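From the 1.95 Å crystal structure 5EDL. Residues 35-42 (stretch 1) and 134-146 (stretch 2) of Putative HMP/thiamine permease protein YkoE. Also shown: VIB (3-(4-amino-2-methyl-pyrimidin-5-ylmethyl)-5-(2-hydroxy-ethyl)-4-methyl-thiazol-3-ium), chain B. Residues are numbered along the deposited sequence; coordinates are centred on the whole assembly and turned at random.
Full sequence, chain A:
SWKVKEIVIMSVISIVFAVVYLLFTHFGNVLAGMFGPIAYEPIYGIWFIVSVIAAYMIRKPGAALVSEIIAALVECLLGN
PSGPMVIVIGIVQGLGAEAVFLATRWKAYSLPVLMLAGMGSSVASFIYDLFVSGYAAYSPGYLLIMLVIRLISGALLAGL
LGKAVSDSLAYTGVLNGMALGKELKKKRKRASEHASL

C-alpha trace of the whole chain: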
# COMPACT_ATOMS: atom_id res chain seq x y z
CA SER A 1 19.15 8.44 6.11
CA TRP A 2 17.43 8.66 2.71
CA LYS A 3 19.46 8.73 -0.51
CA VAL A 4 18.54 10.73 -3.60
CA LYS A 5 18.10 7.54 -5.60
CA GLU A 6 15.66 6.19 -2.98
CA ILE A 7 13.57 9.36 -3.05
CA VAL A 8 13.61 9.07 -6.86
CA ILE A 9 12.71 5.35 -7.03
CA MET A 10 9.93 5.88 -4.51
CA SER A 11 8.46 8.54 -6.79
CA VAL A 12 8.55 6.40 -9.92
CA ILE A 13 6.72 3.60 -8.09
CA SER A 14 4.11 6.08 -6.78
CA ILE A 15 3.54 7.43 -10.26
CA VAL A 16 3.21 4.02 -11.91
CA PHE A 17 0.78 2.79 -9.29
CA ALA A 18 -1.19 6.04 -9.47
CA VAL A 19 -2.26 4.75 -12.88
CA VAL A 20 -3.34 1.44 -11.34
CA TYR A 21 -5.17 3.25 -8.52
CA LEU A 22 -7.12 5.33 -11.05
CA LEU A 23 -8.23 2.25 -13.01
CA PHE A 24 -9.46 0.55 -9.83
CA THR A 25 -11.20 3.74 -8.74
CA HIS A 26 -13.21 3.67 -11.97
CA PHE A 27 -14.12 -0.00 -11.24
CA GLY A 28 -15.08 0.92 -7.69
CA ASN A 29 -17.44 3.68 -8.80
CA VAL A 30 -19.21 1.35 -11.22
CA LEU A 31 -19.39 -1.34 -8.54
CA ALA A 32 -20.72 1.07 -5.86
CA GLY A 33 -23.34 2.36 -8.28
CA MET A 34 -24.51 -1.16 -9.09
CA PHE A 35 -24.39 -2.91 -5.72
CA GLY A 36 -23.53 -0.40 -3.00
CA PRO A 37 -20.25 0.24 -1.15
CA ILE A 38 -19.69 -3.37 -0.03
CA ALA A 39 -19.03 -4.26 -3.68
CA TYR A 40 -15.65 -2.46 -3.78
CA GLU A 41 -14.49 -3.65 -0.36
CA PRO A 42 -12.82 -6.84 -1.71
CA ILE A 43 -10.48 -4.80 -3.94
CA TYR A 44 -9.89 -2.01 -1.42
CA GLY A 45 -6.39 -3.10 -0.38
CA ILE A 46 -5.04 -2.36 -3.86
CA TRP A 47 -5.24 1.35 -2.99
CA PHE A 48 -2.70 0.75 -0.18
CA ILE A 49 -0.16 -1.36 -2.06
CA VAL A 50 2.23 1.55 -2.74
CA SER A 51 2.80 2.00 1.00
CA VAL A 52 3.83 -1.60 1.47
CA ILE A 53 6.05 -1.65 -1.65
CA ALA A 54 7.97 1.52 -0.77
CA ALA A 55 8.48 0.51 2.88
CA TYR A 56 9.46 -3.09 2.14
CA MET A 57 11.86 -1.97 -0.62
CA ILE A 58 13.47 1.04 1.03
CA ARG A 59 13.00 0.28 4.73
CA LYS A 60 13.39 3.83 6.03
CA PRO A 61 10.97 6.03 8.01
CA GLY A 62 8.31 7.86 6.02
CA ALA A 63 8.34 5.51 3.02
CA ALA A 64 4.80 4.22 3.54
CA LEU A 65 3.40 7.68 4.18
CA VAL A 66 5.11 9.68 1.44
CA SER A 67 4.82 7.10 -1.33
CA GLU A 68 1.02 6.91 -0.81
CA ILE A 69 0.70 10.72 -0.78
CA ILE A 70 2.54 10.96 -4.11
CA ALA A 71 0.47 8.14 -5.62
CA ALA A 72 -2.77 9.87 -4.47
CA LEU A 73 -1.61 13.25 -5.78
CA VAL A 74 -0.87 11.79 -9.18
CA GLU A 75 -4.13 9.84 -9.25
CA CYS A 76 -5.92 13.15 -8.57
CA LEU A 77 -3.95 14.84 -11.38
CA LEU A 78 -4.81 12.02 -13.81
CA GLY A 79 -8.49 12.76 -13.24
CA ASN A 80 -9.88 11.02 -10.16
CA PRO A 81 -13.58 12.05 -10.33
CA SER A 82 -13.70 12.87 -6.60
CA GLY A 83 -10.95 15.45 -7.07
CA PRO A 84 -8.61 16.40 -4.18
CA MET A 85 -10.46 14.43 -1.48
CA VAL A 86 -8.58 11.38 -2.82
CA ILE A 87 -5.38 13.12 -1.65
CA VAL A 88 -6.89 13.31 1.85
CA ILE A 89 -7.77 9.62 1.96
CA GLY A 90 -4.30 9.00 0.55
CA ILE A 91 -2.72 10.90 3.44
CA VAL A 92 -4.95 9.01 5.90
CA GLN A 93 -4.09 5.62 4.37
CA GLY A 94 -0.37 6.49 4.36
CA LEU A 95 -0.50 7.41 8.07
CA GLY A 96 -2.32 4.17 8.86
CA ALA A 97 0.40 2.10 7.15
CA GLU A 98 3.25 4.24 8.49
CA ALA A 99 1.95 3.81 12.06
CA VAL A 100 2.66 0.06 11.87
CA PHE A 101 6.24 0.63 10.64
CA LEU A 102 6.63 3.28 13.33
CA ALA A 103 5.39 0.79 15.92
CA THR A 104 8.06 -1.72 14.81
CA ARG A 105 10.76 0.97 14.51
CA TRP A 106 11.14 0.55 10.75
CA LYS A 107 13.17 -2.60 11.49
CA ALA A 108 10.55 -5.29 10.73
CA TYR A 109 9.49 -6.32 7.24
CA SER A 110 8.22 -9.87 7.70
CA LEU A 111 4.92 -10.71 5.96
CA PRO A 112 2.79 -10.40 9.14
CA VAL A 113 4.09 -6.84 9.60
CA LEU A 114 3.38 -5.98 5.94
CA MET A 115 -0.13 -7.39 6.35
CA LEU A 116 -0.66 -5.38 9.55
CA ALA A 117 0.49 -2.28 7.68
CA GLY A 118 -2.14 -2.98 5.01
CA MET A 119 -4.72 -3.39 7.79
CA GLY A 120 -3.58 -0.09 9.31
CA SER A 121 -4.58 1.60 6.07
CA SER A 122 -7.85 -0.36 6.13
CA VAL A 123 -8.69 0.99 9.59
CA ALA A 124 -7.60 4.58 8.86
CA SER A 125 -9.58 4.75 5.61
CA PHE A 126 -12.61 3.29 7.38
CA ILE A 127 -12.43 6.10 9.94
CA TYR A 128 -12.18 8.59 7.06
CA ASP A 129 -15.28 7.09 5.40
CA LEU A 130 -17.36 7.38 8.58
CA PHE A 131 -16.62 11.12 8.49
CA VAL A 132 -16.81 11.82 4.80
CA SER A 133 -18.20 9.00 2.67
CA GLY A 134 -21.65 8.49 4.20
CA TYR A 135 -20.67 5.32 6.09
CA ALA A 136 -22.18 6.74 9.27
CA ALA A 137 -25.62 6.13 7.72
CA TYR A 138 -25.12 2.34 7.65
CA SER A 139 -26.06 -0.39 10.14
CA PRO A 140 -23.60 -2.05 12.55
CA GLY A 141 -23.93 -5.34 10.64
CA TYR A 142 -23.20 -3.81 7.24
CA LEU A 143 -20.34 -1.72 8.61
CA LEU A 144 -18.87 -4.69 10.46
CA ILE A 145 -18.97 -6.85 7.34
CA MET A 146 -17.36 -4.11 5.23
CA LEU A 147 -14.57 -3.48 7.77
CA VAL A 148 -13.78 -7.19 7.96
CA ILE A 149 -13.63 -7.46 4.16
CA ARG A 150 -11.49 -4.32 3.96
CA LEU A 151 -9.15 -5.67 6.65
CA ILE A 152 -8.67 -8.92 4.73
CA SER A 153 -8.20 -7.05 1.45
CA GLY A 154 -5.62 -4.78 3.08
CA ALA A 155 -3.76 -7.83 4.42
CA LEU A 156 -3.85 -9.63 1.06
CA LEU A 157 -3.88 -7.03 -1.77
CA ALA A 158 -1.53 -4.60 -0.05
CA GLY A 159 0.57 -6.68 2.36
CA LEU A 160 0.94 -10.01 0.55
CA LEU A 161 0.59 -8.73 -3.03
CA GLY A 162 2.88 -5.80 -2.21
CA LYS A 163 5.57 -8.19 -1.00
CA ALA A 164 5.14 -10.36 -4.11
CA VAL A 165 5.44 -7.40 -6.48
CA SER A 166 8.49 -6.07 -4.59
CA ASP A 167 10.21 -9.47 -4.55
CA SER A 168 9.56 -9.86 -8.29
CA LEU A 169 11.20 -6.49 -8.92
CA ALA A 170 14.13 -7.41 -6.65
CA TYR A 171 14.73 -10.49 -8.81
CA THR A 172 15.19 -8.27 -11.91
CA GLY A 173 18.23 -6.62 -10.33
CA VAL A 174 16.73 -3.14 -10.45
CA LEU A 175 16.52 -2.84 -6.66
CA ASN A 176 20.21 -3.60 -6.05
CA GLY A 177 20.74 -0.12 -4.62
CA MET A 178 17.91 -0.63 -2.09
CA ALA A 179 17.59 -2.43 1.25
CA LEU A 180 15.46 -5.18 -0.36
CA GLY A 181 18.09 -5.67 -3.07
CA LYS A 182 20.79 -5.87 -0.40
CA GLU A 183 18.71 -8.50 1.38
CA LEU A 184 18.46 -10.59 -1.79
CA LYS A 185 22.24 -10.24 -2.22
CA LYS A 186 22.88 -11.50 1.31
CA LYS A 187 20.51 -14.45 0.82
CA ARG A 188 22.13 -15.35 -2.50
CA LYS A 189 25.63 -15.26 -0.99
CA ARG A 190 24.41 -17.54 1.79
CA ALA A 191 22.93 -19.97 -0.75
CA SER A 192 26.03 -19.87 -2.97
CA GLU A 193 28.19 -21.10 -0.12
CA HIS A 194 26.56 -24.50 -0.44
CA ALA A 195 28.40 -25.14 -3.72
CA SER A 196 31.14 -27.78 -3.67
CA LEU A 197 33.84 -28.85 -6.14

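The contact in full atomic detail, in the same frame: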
# COMPACT_ATOMS: atom_id res chain seq x y z
N PHE A 35 -24.12 -2.00 -6.83
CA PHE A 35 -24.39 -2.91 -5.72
C PHE A 35 -24.20 -2.31 -4.33
O PHE A 35 -24.41 -3.00 -3.33
CB PHE A 35 -23.52 -4.16 -5.84
CG PHE A 35 -23.71 -4.91 -7.12
CD1 PHE A 35 -24.97 -5.39 -7.48
CD2 PHE A 35 -22.64 -5.16 -7.96
CE1 PHE A 35 -25.16 -6.08 -8.66
CE2 PHE A 35 -22.82 -5.86 -9.15
CZ PHE A 35 -24.08 -6.32 -9.50
N GLY A 36 -23.81 -1.05 -4.27
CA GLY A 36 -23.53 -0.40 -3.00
C GLY A 36 -22.07 -0.53 -2.62
O GLY A 36 -21.30 -1.23 -3.28
N PRO A 37 -21.67 0.14 -1.53
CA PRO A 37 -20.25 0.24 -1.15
C PRO A 37 -19.58 -1.12 -0.90
O PRO A 37 -18.40 -1.26 -1.21
CB PRO A 37 -20.28 1.08 0.14
CG PRO A 37 -21.70 1.09 0.60
CD PRO A 37 -22.54 0.93 -0.64
N ILE A 38 -20.31 -2.09 -0.36
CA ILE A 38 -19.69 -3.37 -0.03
C ILE A 38 -19.02 -3.99 -1.26
O ILE A 38 -18.05 -4.72 -1.14
CB ILE A 38 -20.71 -4.37 0.57
CG1 ILE A 38 -20.00 -5.62 1.10
CG2 ILE A 38 -21.80 -4.74 -0.46
CD1 ILE A 38 -20.92 -6.53 1.90
N ALA A 39 -19.54 -3.67 -2.45
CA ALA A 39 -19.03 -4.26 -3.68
C ALA A 39 -17.56 -3.90 -3.99
O ALA A 39 -16.88 -4.69 -4.65
CB ALA A 39 -19.91 -3.88 -4.86
N TYR A 40 -17.07 -2.75 -3.54
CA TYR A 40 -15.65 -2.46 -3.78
C TYR A 40 -14.74 -2.84 -2.61
O TYR A 40 -13.52 -2.70 -2.69
CB TYR A 40 -15.42 -0.99 -4.15
CG TYR A 40 -15.91 0.03 -3.15
CD1 TYR A 40 -15.44 0.05 -1.83
CD2 TYR A 40 -16.81 1.01 -3.53
CE1 TYR A 40 -15.88 1.00 -0.92
CE2 TYR A 40 -17.26 1.96 -2.63
CZ TYR A 40 -16.80 1.95 -1.33
OH TYR A 40 -17.27 2.90 -0.46
N GLU A 41 -15.32 -3.33 -1.52
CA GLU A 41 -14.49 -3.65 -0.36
C GLU A 41 -13.44 -4.75 -0.65
O GLU A 41 -12.31 -4.65 -0.19
CB GLU A 41 -15.38 -4.03 0.83
CG GLU A 41 -16.21 -2.85 1.37
CD GLU A 41 -15.36 -1.75 2.03
OE1 GLU A 41 -14.12 -1.89 2.10
OE2 GLU A 41 -15.95 -0.76 2.51
N PRO A 42 -13.81 -5.79 -1.41
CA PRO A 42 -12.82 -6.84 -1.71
C PRO A 42 -11.56 -6.35 -2.42
O PRO A 42 -10.50 -6.97 -2.24
CB PRO A 42 -13.61 -7.80 -2.62
CG PRO A 42 -15.01 -7.67 -2.13
CD PRO A 42 -15.15 -6.17 -1.87
N GLY A 134 -20.29 8.91 3.91
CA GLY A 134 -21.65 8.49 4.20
C GLY A 134 -21.76 7.15 4.91
O GLY A 134 -22.86 6.61 5.02
N TYR A 135 -20.65 6.61 5.40
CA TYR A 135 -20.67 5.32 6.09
C TYR A 135 -21.43 5.39 7.41
O TYR A 135 -21.92 4.38 7.90
CB TYR A 135 -19.24 4.81 6.34
CG TYR A 135 -18.69 4.01 5.20
CD1 TYR A 135 -18.97 4.37 3.88
CD2 TYR A 135 -17.89 2.89 5.42
CE1 TYR A 135 -18.47 3.63 2.82
CE2 TYR A 135 -17.38 2.15 4.37
CZ TYR A 135 -17.67 2.53 3.07
OH TYR A 135 -17.16 1.78 2.02
N ALA A 136 -21.53 6.58 7.98
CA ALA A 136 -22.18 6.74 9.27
C ALA A 136 -23.69 6.46 9.18
O ALA A 136 -24.35 6.28 10.19
CB ALA A 136 -21.92 8.13 9.82
N ALA A 137 -24.21 6.42 7.96
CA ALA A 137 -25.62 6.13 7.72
C ALA A 137 -25.96 4.64 7.77
O ALA A 137 -27.14 4.27 7.79
CB ALA A 137 -26.05 6.71 6.36
N TYR A 138 -24.93 3.78 7.79
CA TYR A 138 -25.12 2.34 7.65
C TYR A 138 -25.28 1.62 8.99
O TYR A 138 -24.92 2.16 10.04
CB TYR A 138 -23.94 1.73 6.87
CG TYR A 138 -23.77 2.33 5.49
CD1 TYR A 138 -24.87 2.65 4.71
CD2 TYR A 138 -22.50 2.60 4.98
CE1 TYR A 138 -24.72 3.21 3.44
CE2 TYR A 138 -22.34 3.17 3.72
CZ TYR A 138 -23.45 3.47 2.96
OH TYR A 138 -23.32 4.02 1.70
N SER A 139 -25.83 0.41 8.94
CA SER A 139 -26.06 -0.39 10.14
C SER A 139 -24.76 -1.00 10.69
O SER A 139 -23.78 -1.14 9.95
CB SER A 139 -27.06 -1.51 9.85
OG SER A 139 -26.43 -2.53 9.09
N PRO A 140 -24.77 -1.38 11.98
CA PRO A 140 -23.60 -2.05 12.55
C PRO A 140 -23.22 -3.32 11.79
O PRO A 140 -22.04 -3.55 11.55
CB PRO A 140 -24.05 -2.37 13.98
CG PRO A 140 -25.06 -1.30 14.30
CD PRO A 140 -25.80 -1.09 12.99
N GLY A 141 -24.21 -4.12 11.39
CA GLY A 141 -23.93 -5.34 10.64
C GLY A 141 -23.24 -5.09 9.30
O GLY A 141 -22.26 -5.74 8.96
N TYR A 142 -23.77 -4.16 8.53
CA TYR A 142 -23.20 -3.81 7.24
C TYR A 142 -21.80 -3.24 7.40
O TYR A 142 -20.89 -3.59 6.64
CB TYR A 142 -24.09 -2.78 6.54
CG TYR A 142 -23.81 -2.56 5.07
CD1 TYR A 142 -23.99 -3.59 4.15
CD2 TYR A 142 -23.45 -1.31 4.60
CE1 TYR A 142 -23.77 -3.38 2.79
CE2 TYR A 142 -23.24 -1.09 3.25
CZ TYR A 142 -23.40 -2.13 2.35
OH TYR A 142 -23.18 -1.90 1.01
N LEU A 143 -21.64 -2.35 8.37
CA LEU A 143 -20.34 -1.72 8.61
C LEU A 143 -19.31 -2.76 9.06
O LEU A 143 -18.17 -2.75 8.61
CB LEU A 143 -20.45 -0.61 9.65
CG LEU A 143 -21.12 0.66 9.12
CD1 LEU A 143 -21.41 1.65 10.24
CD2 LEU A 143 -20.21 1.29 8.05
N LEU A 144 -19.74 -3.65 9.95
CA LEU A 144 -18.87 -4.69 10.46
C LEU A 144 -18.40 -5.60 9.33
O LEU A 144 -17.22 -5.95 9.25
CB LEU A 144 -19.58 -5.50 11.55
CG LEU A 144 -19.73 -4.77 12.90
CD1 LEU A 144 -20.61 -5.55 13.89
CD2 LEU A 144 -18.36 -4.49 13.50
N ILE A 145 -19.33 -5.99 8.47
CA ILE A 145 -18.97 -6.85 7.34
C ILE A 145 -17.99 -6.13 6.40
O ILE A 145 -17.01 -6.73 5.95
CB ILE A 145 -20.22 -7.30 6.57
CG1 ILE A 145 -21.05 -8.26 7.44
CG2 ILE A 145 -19.82 -8.00 5.29
CD1 ILE A 145 -22.44 -8.54 6.90
N MET A 146 -18.24 -4.85 6.13
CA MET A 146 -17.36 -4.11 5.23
C MET A 146 -15.95 -3.93 5.82
O MET A 146 -14.97 -4.07 5.10
CB MET A 146 -17.96 -2.74 4.88
CG MET A 146 -19.15 -2.83 3.89
SD MET A 146 -19.56 -1.25 3.08
CE MET A 146 -20.11 -0.32 4.50
CM2 VIB B . -5.31 6.62 -3.27
N4A VIB B . -9.17 4.52 -1.11
CM4 VIB B . -13.46 3.36 -3.00
O1 VIB B . -14.37 4.23 0.66
C7 VIB B . -15.03 5.43 0.31
C6 VIB B . -15.18 5.46 -1.19
C2 VIB B . -11.63 6.74 -2.40
S1 VIB B . -12.96 7.01 -1.61
C5 VIB B . -13.80 5.72 -1.77
C4 VIB B . -13.06 4.77 -2.56
N3 VIB B . -11.69 5.42 -2.95
C7A VIB B . -10.72 4.71 -3.79
C4A VIB B . -8.56 5.10 -2.29
N3A VIB B . -7.31 5.56 -2.25
C2A VIB B . -6.76 6.11 -3.37
N1A VIB B . -7.48 6.17 -4.53
C6A VIB B . -8.75 5.71 -4.59
C5A VIB B . -9.29 5.16 -3.45
O HOH W 1 -25.10 -3.27 -0.59

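Two segments far apart in sequence meet here. Stretch 1 leaves a helix at Gly-36 and continues as a run of tight turns, with Ala-39 N bonded to Gly-36 O, Tyr-40 N to Pro-37 O and Glu-41 N to Ile-38 O (each 3.1 Å). Stretch 2 begins with a short 3-10 segment, Tyr-135 to Ala-137, and then enters a helix at Pro-140. Ser-139 caps that helix: its OG accepts from Tyr-142 N at 3.2 Å, satisfying an amide that has no carbonyl one turn earlier within the helix. Proline suits the first helical turn, where its missing amide hydrogen costs nothing. The backbones come closest at Ile-38 and Met-146, whose CA atoms lie 5.8 Å apart. Gly-36 has positive phi, and a CB there would be jammed against the preceding carbonyl oxygen and would clash with Pro-37 CD.

The polar contacts depend on tyrosine hydroxyls, which can both donate and accept at the end of a long, rigid ring. Tyr-135 OH donates to Glu-41 OE2 (2.9 Å) and also lies in hydrogen-bonding distance of Tyr-40 OH (2.7 Å). Both partners approach near the plane of the Tyr-135 ring, as expected for a phenol oxygen whose lone pair and proton lie close to that plane. The carboxylate of Glu-41 is a strong acceptor, and its oxygens have further hydrogen bonds elsewhere in the structure. A separate bond involves the main chain: Ile-38 N donates to Tyr-142 OH (3.2 Å, 158°), so an amide early in the turns is satisfied by a side chain of the other stretch. A water extends this link, donating to Phe-35 O at 2.8 Å and lying 2.9 Å from Tyr-142 OH.

Apolar packing surrounds these bonds. Pro-37, compact and pointing toward stretch 2, sits among several side chains: its CG is 3.8 Å from both Tyr-138 CZ and Tyr-142 CE2, and its CB is 3.8 Å from Met-146 SD. The proline meets Tyr-142 at the ring edge. Ile-38 adds a branched surface, with CB 3.9 Å from Tyr-142 CE1 and 4.0 Å from Met-146 CG, while its CD1 reaches Ile-145 CG2 at 3.9 Å. The unbranched, flexible chain of Met-146 can thus follow both neighbouring residues, Pro-37 and Ile-38.

The bound thiamine lies beside the tyrosine pair. Its methyl CM4 covers one face of the Tyr-40 ring, whereas Tyr-135 OH approaches that ring's edge, so Tyr-40 meets ligand and protein with different surfaces.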